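Local coordinates for protein ultraspiracle (Drosophila melanogaster, PDB 1HG4) that probably acts as a nuclear-receptor transcription factor, its ligand-binding domain being held in an inactive conformation with a phospholipid in the pocket, at residues 92-97 / 162-167; 182-187 / 228-233; 53-58 / 136-141; 17-22 / 173-178. All blocks are in the same frame, centred on the assembly; numbering follows the deposited sequence.

Contact 1 (92-97 / 162-167); sequences LLIANV and SELSVK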
# COMPACT_ATOMS: atom_id res chain seq x y z
N LEU A 92 15.64 17.56 6.85
CA LEU A 92 16.57 16.73 7.59
C LEU A 92 17.64 17.60 8.22
O LEU A 92 18.00 17.39 9.38
CB LEU A 92 17.22 15.68 6.67
CG LEU A 92 16.27 14.57 6.16
CD1 LEU A 92 17.00 13.70 5.14
CD2 LEU A 92 15.76 13.72 7.32
N LEU A 93 18.14 18.59 7.47
CA LEU A 93 19.16 19.49 8.01
C LEU A 93 18.62 20.31 9.18
O LEU A 93 19.24 20.38 10.23
CB LEU A 93 19.71 20.43 6.94
CG LEU A 93 20.46 19.76 5.79
CD1 LEU A 93 21.22 20.80 4.98
CD2 LEU A 93 21.43 18.75 6.33
N ILE A 94 17.45 20.92 8.99
CA ILE A 94 16.84 21.74 10.02
C ILE A 94 16.48 20.96 11.28
O ILE A 94 16.51 21.52 12.37
CB ILE A 94 15.58 22.46 9.49
CG1 ILE A 94 16.01 23.48 8.44
CG2 ILE A 94 14.84 23.16 10.63
CD1 ILE A 94 14.85 24.21 7.80
N ALA A 95 16.17 19.67 11.13
CA ALA A 95 15.84 18.84 12.29
C ALA A 95 17.12 18.69 13.12
O ALA A 95 17.09 18.70 14.35
CB ALA A 95 15.33 17.46 11.85
N ASN A 96 18.25 18.54 12.44
CA ASN A 96 19.53 18.43 13.13
C ASN A 96 19.92 19.74 13.82
O ASN A 96 20.50 19.69 14.90
CB ASN A 96 20.63 18.00 12.15
CG ASN A 96 20.68 16.49 11.95
OD1 ASN A 96 21.05 16.00 10.87
ND2 ASN A 96 20.33 15.74 12.98
N VAL A 97 19.63 20.89 13.22
CA VAL A 97 19.98 22.14 13.88
C VAL A 97 19.06 22.34 15.08
O VAL A 97 19.48 22.86 16.11
CB VAL A 97 19.89 23.40 12.96
CG1 VAL A 97 20.52 23.11 11.63
CG2 VAL A 97 18.47 23.85 12.79
N SER A 162 11.89 28.43 18.60
CA SER A 162 10.65 28.43 19.38
C SER A 162 9.74 27.25 19.02
O SER A 162 9.23 26.56 19.91
CB SER A 162 9.90 29.73 19.16
OG SER A 162 10.69 30.83 19.59
N GLU A 163 9.55 27.04 17.72
CA GLU A 163 8.68 25.98 17.23
C GLU A 163 9.26 24.56 17.22
O GLU A 163 8.52 23.58 17.21
CB GLU A 163 8.18 26.36 15.84
CG GLU A 163 7.31 27.60 15.86
CD GLU A 163 6.83 28.02 14.48
OE1 GLU A 163 6.30 27.15 13.75
OE2 GLU A 163 6.96 29.22 14.14
N LEU A 164 10.58 24.44 17.24
CA LEU A 164 11.19 23.13 17.23
C LEU A 164 12.02 22.85 18.48
O LEU A 164 11.62 22.04 19.32
CB LEU A 164 12.04 22.96 15.97
CG LEU A 164 11.24 23.10 14.66
CD1 LEU A 164 12.19 23.11 13.47
CD2 LEU A 164 10.22 21.97 14.53
N SER A 165 13.15 23.53 18.61
CA SER A 165 14.04 23.33 19.77
C SER A 165 13.33 23.38 21.13
O SER A 165 13.42 22.44 21.92
CB SER A 165 15.17 24.36 19.75
OG SER A 165 16.00 24.20 18.62
N VAL A 166 12.64 24.48 21.40
CA VAL A 166 11.94 24.64 22.67
C VAL A 166 10.94 23.52 22.92
O VAL A 166 10.97 22.88 23.96
CB VAL A 166 11.21 26.03 22.75
CG1 VAL A 166 10.29 26.09 23.96
CG2 VAL A 166 12.25 27.14 22.83
N LYS A 167 10.07 23.27 21.95
CA LYS A 167 9.07 22.22 22.11
C LYS A 167 9.68 20.83 22.24
O LYS A 167 9.15 19.99 22.96
CB LYS A 167 8.05 22.29 20.97
CG LYS A 167 7.20 23.55 21.04
CD LYS A 167 6.07 23.56 20.03
CE LYS A 167 5.20 24.79 20.19
NZ LYS A 167 4.09 24.80 19.20

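Contact 2 (182-187 / 228-233); sequences KAIILY and QLLLRL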
# COMPACT_ATOMS: atom_id res chain seq x y z
N LYS A 182 13.12 11.70 11.64
CA LYS A 182 13.86 11.95 10.42
C LYS A 182 13.63 10.87 9.37
O LYS A 182 13.57 11.15 8.17
CB LYS A 182 15.35 12.08 10.75
CG LYS A 182 15.65 13.27 11.65
CD LYS A 182 17.11 13.68 11.61
CE LYS A 182 18.01 12.62 12.23
NZ LYS A 182 19.43 13.06 12.23
N ALA A 183 13.47 9.63 9.82
CA ALA A 183 13.21 8.56 8.88
C ALA A 183 11.80 8.75 8.31
O ALA A 183 11.58 8.61 7.09
CB ALA A 183 13.36 7.19 9.57
N ILE A 184 10.83 9.08 9.17
CA ILE A 184 9.45 9.28 8.70
C ILE A 184 9.50 10.29 7.55
O ILE A 184 8.80 10.14 6.54
CB ILE A 184 8.52 9.80 9.85
CG1 ILE A 184 8.26 8.69 10.85
CG2 ILE A 184 7.18 10.32 9.31
CD1 ILE A 184 7.85 9.18 12.18
N ILE A 185 10.35 11.31 7.70
CA ILE A 185 10.51 12.35 6.70
C ILE A 185 11.09 11.80 5.42
O ILE A 185 10.54 12.02 4.34
CB ILE A 185 11.43 13.49 7.22
CG1 ILE A 185 10.75 14.20 8.39
CG2 ILE A 185 11.74 14.47 6.11
CD1 ILE A 185 11.65 15.19 9.10
N LEU A 186 12.20 11.08 5.53
CA LEU A 186 12.85 10.48 4.36
C LEU A 186 11.89 9.61 3.55
O LEU A 186 11.74 9.81 2.35
CB LEU A 186 14.05 9.63 4.79
CG LEU A 186 14.83 8.97 3.65
CD1 LEU A 186 15.46 10.04 2.76
CD2 LEU A 186 15.91 8.06 4.22
N TYR A 187 11.25 8.66 4.22
CA TYR A 187 10.31 7.72 3.57
C TYR A 187 8.97 8.39 3.24
O TYR A 187 7.94 8.06 3.83
CB TYR A 187 10.06 6.51 4.48
CG TYR A 187 11.29 5.67 4.77
CD1 TYR A 187 12.10 5.22 3.74
CD2 TYR A 187 11.61 5.28 6.07
CE1 TYR A 187 13.21 4.41 3.99
CE2 TYR A 187 12.71 4.48 6.33
CZ TYR A 187 13.51 4.05 5.28
OH TYR A 187 14.60 3.23 5.51
N GLN A 228 1.83 13.68 19.80
CA GLN A 228 2.48 14.96 20.02
C GLN A 228 3.80 15.06 19.28
O GLN A 228 4.11 16.10 18.69
CB GLN A 228 2.73 15.19 21.51
N LEU A 229 4.60 13.99 19.30
CA LEU A 229 5.89 14.01 18.63
C LEU A 229 5.69 14.26 17.14
O LEU A 229 6.46 14.98 16.51
CB LEU A 229 6.64 12.70 18.83
CG LEU A 229 7.12 12.38 20.24
CD1 LEU A 229 7.87 11.06 20.26
CD2 LEU A 229 8.03 13.49 20.70
N LEU A 230 4.64 13.66 16.58
CA LEU A 230 4.38 13.81 15.16
C LEU A 230 3.94 15.21 14.79
O LEU A 230 4.14 15.64 13.65
CB LEU A 230 3.33 12.79 14.71
CG LEU A 230 3.82 11.34 14.80
CD1 LEU A 230 2.73 10.39 14.35
CD2 LEU A 230 5.07 11.15 13.95
N LEU A 231 3.36 15.93 15.74
CA LEU A 231 2.93 17.31 15.50
C LEU A 231 4.09 18.24 15.10
O LEU A 231 3.87 19.27 14.48
CB LEU A 231 2.24 17.89 16.73
CG LEU A 231 0.80 17.45 17.03
CD1 LEU A 231 0.31 18.18 18.27
CD2 LEU A 231 -0.09 17.77 15.83
N ARG A 232 5.31 17.88 15.48
CA ARG A 232 6.45 18.71 15.13
C ARG A 232 6.74 18.68 13.62
O ARG A 232 7.34 19.62 13.08
CB ARG A 232 7.69 18.26 15.90
CG ARG A 232 7.60 18.44 17.41
CD ARG A 232 7.36 19.90 17.79
NE ARG A 232 5.93 20.24 17.86
CZ ARG A 232 5.40 21.34 17.34
NH1 ARG A 232 6.16 22.22 16.71
NH2 ARG A 232 4.09 21.56 17.45
N LEU A 233 6.31 17.61 12.94
CA LEU A 233 6.57 17.47 11.50
C LEU A 233 6.01 18.60 10.64
O LEU A 233 6.71 19.11 9.75
CB LEU A 233 6.06 16.12 11.00
CG LEU A 233 6.83 14.92 11.53
CD1 LEU A 233 6.25 13.63 10.94
CD2 LEU A 233 8.30 15.05 11.18

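Contact 3 (53-58 / 136-141); sequences CQVVNK and FLNQSF. With LPP (2-(hexadecanoyloxy)-1-[(phosphonooxy)methyl]ethyl hexadecanoate), chain G.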
# COMPACT_ATOMS: atom_id res chain seq x y z
N CYS A 53 28.08 27.93 3.67
CA CYS A 53 27.88 27.07 2.50
C CYS A 53 28.68 25.78 2.63
O CYS A 53 28.16 24.70 2.38
CB CYS A 53 28.28 27.81 1.22
SG CYS A 53 27.17 29.12 0.62
N GLN A 54 29.94 25.89 3.03
CA GLN A 54 30.78 24.70 3.18
C GLN A 54 30.22 23.73 4.22
O GLN A 54 30.27 22.52 4.03
CB GLN A 54 32.21 25.10 3.55
CG GLN A 54 33.25 24.09 3.07
CD GLN A 54 34.68 24.51 3.38
OE1 GLN A 54 35.06 25.67 3.19
NE2 GLN A 54 35.49 23.56 3.85
N VAL A 55 29.69 24.27 5.31
CA VAL A 55 29.10 23.44 6.36
C VAL A 55 27.91 22.64 5.80
O VAL A 55 27.85 21.42 5.94
CB VAL A 55 28.60 24.30 7.54
CG1 VAL A 55 27.66 23.48 8.42
CG2 VAL A 55 29.79 24.78 8.37
N VAL A 56 26.98 23.34 5.16
CA VAL A 56 25.81 22.69 4.59
C VAL A 56 26.19 21.68 3.51
O VAL A 56 25.61 20.60 3.46
CB VAL A 56 24.83 23.73 4.02
CG1 VAL A 56 23.62 23.04 3.43
CG2 VAL A 56 24.40 24.67 5.12
N ASN A 57 27.16 22.02 2.65
CA ASN A 57 27.56 21.10 1.59
C ASN A 57 28.13 19.79 2.14
O ASN A 57 28.02 18.75 1.50
CB ASN A 57 28.57 21.76 0.63
CG ASN A 57 27.95 22.87 -0.24
OD1 ASN A 57 26.78 22.82 -0.59
ND2 ASN A 57 28.76 23.87 -0.59
N LYS A 58 28.75 19.85 3.32
CA LYS A 58 29.30 18.65 3.94
C LYS A 58 28.16 17.81 4.55
O LYS A 58 28.18 16.59 4.50
CB LYS A 58 30.32 19.01 5.02
CG LYS A 58 31.60 19.62 4.47
CD LYS A 58 32.66 19.83 5.55
CE LYS A 58 33.92 20.47 4.93
NZ LYS A 58 35.05 20.64 5.90
N PHE A 136 22.61 26.38 16.68
CA PHE A 136 23.75 25.54 16.32
C PHE A 136 23.52 24.73 15.05
O PHE A 136 22.44 24.19 14.82
CB PHE A 136 24.09 24.57 17.44
CG PHE A 136 24.71 25.21 18.65
CD1 PHE A 136 23.96 25.98 19.51
CD2 PHE A 136 26.06 25.02 18.92
CE1 PHE A 136 24.54 26.56 20.63
CE2 PHE A 136 26.66 25.60 20.04
CZ PHE A 136 25.90 26.37 20.89
N LEU A 137 24.56 24.63 14.22
CA LEU A 137 24.51 23.85 13.00
C LEU A 137 25.28 22.57 13.25
O LEU A 137 25.03 21.54 12.63
CB LEU A 137 25.15 24.62 11.83
CG LEU A 137 24.28 25.58 11.04
CD1 LEU A 137 23.82 26.74 11.90
CD2 LEU A 137 25.06 26.09 9.85
N ASN A 138 26.22 22.66 14.19
CA ASN A 138 27.10 21.56 14.61
C ASN A 138 27.22 21.72 16.11
O ASN A 138 26.40 22.37 16.74
CB ASN A 138 28.51 21.77 14.06
CG ASN A 138 28.64 21.42 12.61
OD1 ASN A 138 29.59 21.83 11.95
ND2 ASN A 138 27.69 20.65 12.09
N GLN A 139 28.32 21.20 16.65
CA GLN A 139 28.59 21.33 18.07
C GLN A 139 29.58 22.49 18.26
O GLN A 139 29.72 23.02 19.35
CB GLN A 139 29.20 20.04 18.63
N SER A 140 30.23 22.90 17.17
CA SER A 140 31.23 23.97 17.20
C SER A 140 31.08 25.08 16.14
O SER A 140 32.04 25.77 15.81
CB SER A 140 32.60 23.34 17.04
OG SER A 140 32.60 22.56 15.86
N PHE A 141 29.88 25.25 15.61
CA PHE A 141 29.61 26.29 14.62
C PHE A 141 28.21 26.78 14.97
O PHE A 141 27.26 26.00 14.94
CB PHE A 141 29.62 25.71 13.20
CG PHE A 141 29.56 26.76 12.12
CD1 PHE A 141 30.73 27.39 11.68
CD2 PHE A 141 28.34 27.15 11.57
CE1 PHE A 141 30.68 28.39 10.72
CE2 PHE A 141 28.28 28.15 10.60
CZ PHE A 141 29.45 28.77 10.17
P1 LPP G . 23.54 44.91 4.93
O2 LPP G . 23.17 45.25 6.48
O3 LPP G . 24.55 46.09 4.47
O4 LPP G . 22.13 44.78 3.94
O5 LPP G . 24.44 43.54 4.94
C6 LPP G . 24.22 42.64 6.01
C7 LPP G . 24.73 41.25 5.64
C8 LPP G . 25.15 40.52 6.92
O9 LPP G . 23.66 40.53 5.04
O27 LPP G . 25.41 39.17 6.65
C11 LPP G . 24.00 39.95 3.84
O10 LPP G . 24.92 40.29 3.10
C12 LPP G . 23.04 38.80 3.55
C13 LPP G . 23.68 37.50 4.02
C14 LPP G . 23.13 36.33 3.22
C15 LPP G . 22.29 35.47 4.14
C16 LPP G . 22.49 34.01 3.80
C17 LPP G . 21.92 33.17 4.93
C18 LPP G . 21.22 31.96 4.34
C19 LPP G . 19.73 32.05 4.65
C20 LPP G . 19.36 30.96 5.65
C21 LPP G . 18.26 30.07 5.07
C22 LPP G . 18.87 29.00 4.16
C23 LPP G . 19.03 27.70 4.93
C24 LPP G . 19.90 26.76 4.09
C25 LPP G . 20.05 25.42 4.79
C26 LPP G . 19.11 24.40 4.16
C29 LPP G . 25.92 38.54 7.74
O28 LPP G . 25.93 38.97 8.88
C30 LPP G . 26.48 37.19 7.29
C31 LPP G . 26.39 36.17 8.42
C32 LPP G . 25.38 35.08 8.08
C33 LPP G . 24.32 35.01 9.18
C34 LPP G . 23.34 33.88 8.87
C35 LPP G . 22.39 33.68 10.05
C36 LPP G . 21.93 32.23 10.10
C37 LPP G . 20.47 32.14 9.68
C38 LPP G . 19.76 31.03 10.46
C39 LPP G . 19.44 29.87 9.53
C40 LPP G . 20.45 28.76 9.75
C41 LPP G . 19.91 27.45 9.23
C42 LPP G . 21.07 26.65 8.66
C43 LPP G . 20.67 25.18 8.54
C44 LPP G . 21.90 24.34 8.18

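Contact 4 (17-22 / 173-178); sequences AEQRAE and LDRREL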
# COMPACT_ATOMS: atom_id res chain seq x y z
N ALA A 17 23.12 4.27 10.90
CA ALA A 17 23.26 4.95 9.63
C ALA A 17 23.63 6.42 9.84
O ALA A 17 24.56 6.94 9.22
CB ALA A 17 21.97 4.85 8.83
N GLU A 18 22.89 7.10 10.72
CA GLU A 18 23.14 8.50 10.99
C GLU A 18 24.55 8.71 11.51
O GLU A 18 25.31 9.50 10.96
CB GLU A 18 22.16 9.02 12.04
CG GLU A 18 20.74 9.18 11.57
CD GLU A 18 19.81 9.58 12.71
OE1 GLU A 18 20.12 10.56 13.42
OE2 GLU A 18 18.77 8.92 12.89
N GLN A 19 24.88 7.98 12.58
CA GLN A 19 26.18 8.10 13.21
C GLN A 19 27.35 7.81 12.29
O GLN A 19 28.30 8.58 12.24
CB GLN A 19 26.25 7.18 14.43
CG GLN A 19 25.48 7.73 15.61
CD GLN A 19 25.34 6.74 16.75
OE1 GLN A 19 25.00 7.12 17.87
NE2 GLN A 19 25.57 5.46 16.47
N ARG A 20 27.29 6.72 11.55
CA ARG A 20 28.38 6.39 10.64
C ARG A 20 28.50 7.42 9.52
O ARG A 20 29.60 7.79 9.15
CB ARG A 20 28.18 4.99 10.05
CG ARG A 20 28.14 3.88 11.10
CD ARG A 20 28.18 2.51 10.43
NE ARG A 20 29.48 2.26 9.82
CZ ARG A 20 29.66 1.54 8.72
NH1 ARG A 20 28.62 0.99 8.09
NH2 ARG A 20 30.88 1.37 8.24
N ALA A 21 27.38 7.88 8.99
CA ALA A 21 27.43 8.87 7.92
C ALA A 21 28.07 10.16 8.42
O ALA A 21 28.72 10.88 7.67
CB ALA A 21 26.02 9.15 7.41
N GLU A 22 27.89 10.43 9.70
CA GLU A 22 28.42 11.63 10.32
C GLU A 22 29.93 11.60 10.59
O GLU A 22 30.56 12.65 10.71
CB GLU A 22 27.66 11.92 11.62
CG GLU A 22 28.43 12.75 12.64
CD GLU A 22 27.61 13.04 13.89
OE1 GLU A 22 27.04 12.09 14.48
OE2 GLU A 22 27.54 14.23 14.29
N LEU A 173 12.45 15.16 24.16
CA LEU A 173 12.74 14.37 22.97
C LEU A 173 14.12 13.74 23.10
O LEU A 173 15.07 14.41 23.48
CB LEU A 173 12.70 15.26 21.71
CG LEU A 173 12.81 14.55 20.36
CD1 LEU A 173 11.51 13.80 20.07
CD2 LEU A 173 13.09 15.57 19.27
N ASP A 174 14.24 12.45 22.81
CA ASP A 174 15.53 11.81 22.90
C ASP A 174 16.09 11.51 21.52
O ASP A 174 15.40 11.67 20.51
CB ASP A 174 15.44 10.53 23.76
CG ASP A 174 14.54 9.47 23.15
OD1 ASP A 174 14.57 9.27 21.92
OD2 ASP A 174 13.81 8.81 23.92
N ARG A 175 17.35 11.07 21.48
CA ARG A 175 18.03 10.78 20.23
C ARG A 175 17.32 9.71 19.40
O ARG A 175 17.35 9.76 18.16
CB ARG A 175 19.48 10.35 20.50
CG ARG A 175 20.28 10.10 19.23
CD ARG A 175 20.54 11.41 18.48
NE ARG A 175 20.78 11.20 17.06
CZ ARG A 175 21.72 10.41 16.56
NH1 ARG A 175 22.54 9.74 17.37
NH2 ARG A 175 21.86 10.28 15.25
N ARG A 176 16.69 8.75 20.07
CA ARG A 176 15.99 7.70 19.36
C ARG A 176 14.74 8.24 18.69
O ARG A 176 14.42 7.89 17.56
CB ARG A 176 15.63 6.56 20.32
CG ARG A 176 16.54 5.32 20.20
CD ARG A 176 17.65 5.29 21.24
NE ARG A 176 18.92 4.84 20.66
CZ ARG A 176 20.07 4.80 21.32
NH1 ARG A 176 20.13 5.19 22.59
NH2 ARG A 176 21.18 4.42 20.69
N GLU A 177 14.02 9.10 19.38
CA GLU A 177 12.81 9.68 18.79
C GLU A 177 13.12 10.61 17.61
O GLU A 177 12.34 10.67 16.66
CB GLU A 177 12.01 10.42 19.86
CG GLU A 177 11.74 9.52 21.05
CD GLU A 177 10.96 10.19 22.14
OE1 GLU A 177 11.34 11.30 22.56
OE2 GLU A 177 9.96 9.59 22.59
N LEU A 178 14.26 11.31 17.65
CA LEU A 178 14.62 12.21 16.55
C LEU A 178 14.98 11.39 15.30
O LEU A 178 14.64 11.76 14.18
CB LEU A 178 15.80 13.12 16.92
CG LEU A 178 16.20 14.08 15.78
CD1 LEU A 178 15.19 15.24 15.69
CD2 LEU A 178 17.62 14.58 16.01

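Contact 1 (92-97 / 162-167)
In Ile94, chi1 of -67° sets CG1 beside the backbone N and places the CG2 methyl anti to the backbone N, from which position it reaches Leu164. Leu164 meets it with CG anti to its own carbonyl carbon (chi1 -60°) and CD1 beyond, and the far methyl of the leucine lies against the branch methyl of the isoleucine. The pair joins helix 78-100 to helix 154-171 within the antiparallel helical sandwich of the nuclear-receptor ligand-binding domain, close to the centre of the chain. CG2 of Ile94 and CD1 of Leu164 are 3.9 Å apart, and the two side chains cross at about a right angle, touching through one methyl each. The CA atoms nearest each other, those of Val97 and Ser165, are still 8.4 Å apart. Helix 225-250 adds to the apolar surroundings: Leu236 and Cys243 pack on Ile94, and Ile239 packs on Leu164. Helix 154-171 widens into a pi-type turn at 162-166, and Leu164 sits within that turn.

One turn further along helix 78-100, polar atoms come near without bonding across the two segments. The side chain of Val97 touches the bound phospholipid, while its carbonyl oxygen is hydrogen-bonded to the hydroxyl of Ser101. Ser165 lies near this turn and is buried; its hydroxyl is hydrogen-bonded to the carbonyl oxygen of Ala98, next in the chain after Val97. Ser165 OG therefore only skirts the segment itself, at 4.5 Å from Val97 O.

Contact 2 (182-187 / 228-233)
Helix 175-186 and helix 225-250 pack against each other in the helical sandwich of the ligand-binding domain, their short segments inclined at 49° with axes 11.1 Å apart. Leu233 supplies the centre of the contact and divides its two methyls between neighbouring isoleucines. Its CD1 meets the branch methyl CG2 of Ile184 at 3.8 Å. The other methyl, CD2, lies against the CG1-CD1 arm of Ile185, 3.8 Å from Ile185 CG1. In Ile184, chi1 of -72° leaves CG2 anti to the backbone N and sets CG1 beside that nitrogen; from there the CD1 end of Ile184 stands 3.8 Å from Leu230 CD2. Ile184 crosses both leucines at roughly right angles.

Around this patch, Val207 and Tyr208 of helix 197-218 cover Ile184, while Ala88 of helix 78-100 lies on Ile185. Leu230 also packs on Lys195 of a second copy of the protein, which brings this edge of the contact to a subunit boundary. With methyl and methylene groups alone in touch and no hydrogen bond between the segments, the two helices are joined here by shape and by the burial of apolar surface.

Contact 3 (53-58 / 136-141)
One face of the Phe141 ring is covered by Val55, whose CG2 methyl stands 4.1 Å from the ring centroid and only 4° off the normal, a CH-pi contact almost exactly over the centre. The ring of Tyr143 also meets that of Phe141, with planes about 80° apart. Val55 divides its branches: CG1, anti to the backbone N (chi1 164°), approaches Leu137 CD2 at 4.0 Å. The flat amide of Asn138 comes up at the border of this patch, and its ND2 makes a weak hydrogen bond back to Leu137 O, which accepts a further one from Gln59 NE2.

The contact seats the turn of the beta hairpin 134-144 on helix 46-68 at the wall of the lipid pocket. Leu137 N donates to Phe141 O at 3.1 Å within that turn. The acyl end C44 of the phospholipid rests against both segments, 3.9 Å from Leu137 CG and 4.0 Å from Val56 CG2. Cut back to an alanine, Leu137 would probably leave Val55 CG1 and C44 without their shared neighbour, opening a gap beside the lipid tail. The CD2 methyl of Leu137 thus touches both Val55 and the lipid tail, an apolar junction that suits a pocket wall facing a fatty acyl chain.

Contact 4 (17-22 / 173-178)
Glu18 OE1 is gripped by two cationic groups, Arg175 NH2 at 2.5 Å and the NZ of Lys182, while the second carboxylate oxygen, OE2, is hydrogen-bonded to Ser179 OG. The arginine approaches from above the carboxylate, 59° out of its plane, and the two flat groups stand nearly perpendicular, so the salt bridge rests on a single N-H...O contact instead of a paired, coplanar one. Arg175 NH2 also lies alongside the aliphatic part of the glutamate, 3.5 Å from Glu18 CB. At the guanidinium edge, Gln19 brings its CG into the plane near NH1.

The bridge ties helix 11-24 to the start of helix 175-186, where a capping box caps the N-terminal end of that helix: Asp174 OD1 accepts from Glu177 N at 2.6 Å, and Glu177 OE1 accepts in return from Asp174 N at 3.1 Å. Arg175 leaves the first turn with CG anti to the backbone N (chi1 -176°) and then bends at chi2, which carries its guanidinium across to helix 11-24. A methionine in its place would probably deprive the carboxylate of Glu18 of one of the two charged partners described here, leaving Lys182 to balance it, and untie this link between the helices. Glu177 OE1 has another partner in Arg225, and Asp174 OD2 is hydrogen-bonded to His214 NE2.

In the fold
Helix 175-186 serves both contact 2 and contact 4, whose centres are about 13 Å apart; the salt bridge from Lys182 NZ in one to Glu18 OE1 in the other, 2.9 Å long, connects them directly. Contact 1 is the middle member, about 12 Å from contact 2, about 14 Å from contact 4 and about 15 Å from contact 3 between centres, and it touches all three. It meets contact 3 where Leu93 packs on Val56 and Val97 lies against the backbone of Phe136. Val97, Val56 and Leu137 all belong to the lipid pocket. Contact 2 lies on the opposite side of the chain's centre from contact 3, and the side chain of its Ile185 is about 13 Å from the phospholipid.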